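PDB 3HK9: uronate isomerase from Bacillus halodurans C-125, which probably catalyses the reversible, metal-dependent isomerisation of hexuronates such as D-glucuronate to the corresponding keto sugar acids in bacterial uronate catabolism. Local coordinates for residues D24-L29 / P351-A356. Residues are numbered along the deposited sequence; the frame is centred on the assembly and turned at random.
With ZN (zinc ion), chain P; REL (D-glucuronic acid), chain M.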
loop_
_atom_site.group_PDB
_atom_site.type_symbol
_atom_site.label_atom_id
_atom_site.label_comp_id
_atom_site.label_asym_id
_atom_site.label_seq_id
_atom_site.Cartn_x
_atom_site.Cartn_y
_atom_site.Cartn_z
ATOM N N ASP A 24 41.556 12.922 45.725
ATOM C CA ASP A 24 41.612 11.618 45.062
ATOM C C ASP A 24 42.327 10.671 46.028
ATOM O O ASP A 24 43.562 10.612 46.038
ATOM C CB ASP A 24 42.411 11.753 43.768
ATOM C CG ASP A 24 42.106 10.663 42.781
ATOM O OD1 ASP A 24 41.741 9.554 43.219
ATOM O OD2 ASP A 24 42.241 10.917 41.568
ATOM N N MET A 25 41.565 9.921 46.824
ATOM C CA MET A 25 42.171 9.059 47.833
ATOM C C MET A 25 42.878 7.757 47.437
ATOM O O MET A 25 43.285 6.994 48.307
ATOM C CB MET A 25 41.172 8.813 48.978
ATOM C CG MET A 25 39.788 8.362 48.574
ATOM S SD MET A 25 39.735 6.633 48.148
ATOM C CE MET A 25 40.017 5.868 49.754
ATOM N N HIS A 26 43.017 7.504 46.137
ATOM C CA HIS A 26 43.765 6.345 45.641
ATOM C C HIS A 26 44.158 6.545 44.186
ATOM O O HIS A 26 43.306 6.589 43.296
ATOM C CB HIS A 26 43.016 5.009 45.758
ATOM C CG HIS A 26 43.785 3.851 45.177
ATOM N ND1 HIS A 26 45.072 3.542 45.570
ATOM C CD2 HIS A 26 43.473 2.966 44.199
ATOM C CE1 HIS A 26 45.519 2.522 44.858
ATOM N NE2 HIS A 26 44.569 2.152 44.017
ATOM N N THR A 27 45.462 6.664 43.962
ATOM C CA THR A 27 46.018 6.861 42.628
ATOM C C THR A 27 47.387 6.190 42.583
ATOM O O THR A 27 47.913 5.745 43.608
ATOM C CB THR A 27 46.258 8.349 42.325
ATOM O OG1 THR A 27 47.421 8.791 43.041
ATOM C CG2 THR A 27 45.059 9.194 42.760
ATOM N N HIS A 28 47.958 6.127 41.385
ATOM C CA HIS A 28 49.283 5.561 41.196
ATOM C C HIS A 28 50.161 6.675 40.643
ATOM O O HIS A 28 51.026 6.453 39.794
ATOM C CB HIS A 28 49.218 4.374 40.243
ATOM C CG HIS A 28 48.495 3.202 40.820
ATOM N ND1 HIS A 28 49.078 2.346 41.730
ATOM C CD2 HIS A 28 47.213 2.790 40.682
ATOM C CE1 HIS A 28 48.183 1.460 42.129
ATOM N NE2 HIS A 28 47.044 1.706 41.509
ATOM N N LEU A 29 49.903 7.884 41.133
ATOM C CA LEU A 29 50.662 9.058 40.734
ATOM C C LEU A 29 51.646 9.372 41.858
ATOM O O LEU A 29 51.475 8.918 42.990
ATOM C CB LEU A 29 49.719 10.248 40.509
ATOM C CG LEU A 29 48.578 10.015 39.513
ATOM C CD1 LEU A 29 47.683 11.249 39.448
ATOM C CD2 LEU A 29 49.155 9.691 38.139
ATOM N N PRO A 351 32.140 8.002 47.014
ATOM C CA PRO A 351 31.777 7.490 45.690
ATOM C C PRO A 351 32.874 7.139 44.695
ATOM O O PRO A 351 32.702 6.200 43.922
ATOM C CB PRO A 351 30.843 8.568 45.149
ATOM C CG PRO A 351 31.402 9.819 45.748
ATOM C CD PRO A 351 31.687 9.398 47.178
ATOM N N GLN A 352 34.005 7.838 44.709
ATOM C CA GLN A 352 35.003 7.534 43.695
ATOM C C GLN A 352 36.457 7.932 43.975
ATOM O O GLN A 352 36.752 8.714 44.888
ATOM C CB GLN A 352 34.537 8.185 42.383
ATOM C CG GLN A 352 35.370 7.891 41.133
ATOM C CD GLN A 352 35.298 6.439 40.700
ATOM O OE1 GLN A 352 35.664 5.537 41.453
ATOM N NE2 GLN A 352 34.825 6.207 39.479
ATOM N N HIS A 353 37.356 7.334 43.190
ATOM C CA HIS A 353 38.788 7.624 43.211
ATOM C C HIS A 353 39.196 7.417 41.758
ATOM O O HIS A 353 38.499 6.723 41.020
ATOM C CB HIS A 353 39.575 6.703 44.168
ATOM C CG HIS A 353 39.652 5.270 43.740
ATOM N ND1 HIS A 353 38.702 4.334 44.091
ATOM C CD2 HIS A 353 40.586 4.607 43.017
ATOM C CE1 HIS A 353 39.049 3.156 43.605
ATOM N NE2 HIS A 353 40.189 3.294 42.949
ATOM N N SER A 354 40.293 8.030 41.324
ATOM C CA SER A 354 40.697 7.896 39.926
ATOM C C SER A 354 41.536 6.669 39.628
ATOM O O SER A 354 41.388 6.064 38.573
ATOM C CB SER A 354 41.481 9.126 39.475
ATOM O OG SER A 354 42.768 9.147 40.072
ATOM N N ASP A 355 42.427 6.317 40.551
ATOM C CA ASP A 355 43.317 5.175 40.358
ATOM C C ASP A 355 44.252 5.554 39.204
ATOM O O ASP A 355 44.757 4.691 38.489
ATOM C CB ASP A 355 42.508 3.932 39.965
ATOM C CG ASP A 355 43.084 2.647 40.533
ATOM O OD1 ASP A 355 44.312 2.574 40.747
ATOM O OD2 ASP A 355 42.300 1.702 40.757
ATOM N N ALA A 356 44.470 6.851 39.015
ATOM C CA ALA A 356 45.313 7.308 37.915
ATOM C C ALA A 356 46.722 6.727 37.938
ATOM O O ALA A 356 47.377 6.681 38.981
ATOM C CB ALA A 356 45.378 8.836 37.899
HETATM ZN ZN ZN P . 45.095 1.074 42.166
HETATM O O6A REL M . 45.916 -2.828 43.439
HETATM C C6 REL M . 45.743 -1.696 42.900
HETATM O O6B REL M . 46.033 -0.601 43.414
HETATM C C5 REL M . 45.113 -1.705 41.505
HETATM O O5 REL M . 44.313 -0.524 41.370
HETATM C C4 REL M . 46.167 -1.730 40.358
HETATM O O4 REL M . 46.923 -2.948 40.520
HETATM C C3 REL M . 45.573 -1.700 38.920
HETATM O O3 REL M . 46.574 -1.991 37.923
HETATM C C2 REL M . 44.918 -0.330 38.621
HETATM O O2 REL M . 45.738 0.485 37.797
HETATM C C1 REL M . 43.541 -0.519 37.970
HETATM O O1 REL M . 42.637 0.305 38.132
HETATM O O HOH W 1 38.559 9.953 46.313
#
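Ala-356, His-353 and Asp-355 give up the most surface to residues 24-29, and each meets that segment differently. Ala-356 lays its methyl CB against Leu-29 CD1 at 3.7 Å, while its carbonyl O accepts from His-28 N. With CG between its backbone N and carbonyl carbon (chi1 68°), His-353 lies side by side with His-26, the side chains pointing the same way and the rings inclined at 59°. His-26 O sits at the edge of the His-353 ring, 3.4 Å from CD2, and accepts a hydrogen bond from Asp-355 N at 2.9 Å. Asp-355 sends OD1 to the zinc ion (2.2 Å), which His-26 NE2 and His-28 NE2 also bind. The His-X-His pair just after strand 22-24, joined by an aspartate from a late loop, is the metal-site signature of the amidohydrolase superfamily, to which uronate isomerases belong; here D-glucuronic acid completes the shell through O6B and O5. Asp-355 and His-28 run side by side, carboxylate and ring only 20° from coplanar, and a weak hydrogen bond from His-353 NE2 reaches Asp-355 OD2. Further back, Ser-354 N donates almost straight to the syn side of Asp-24 OD1, at 2.8 Å. Trp-366 NE1 donates to Asp-24 OD2.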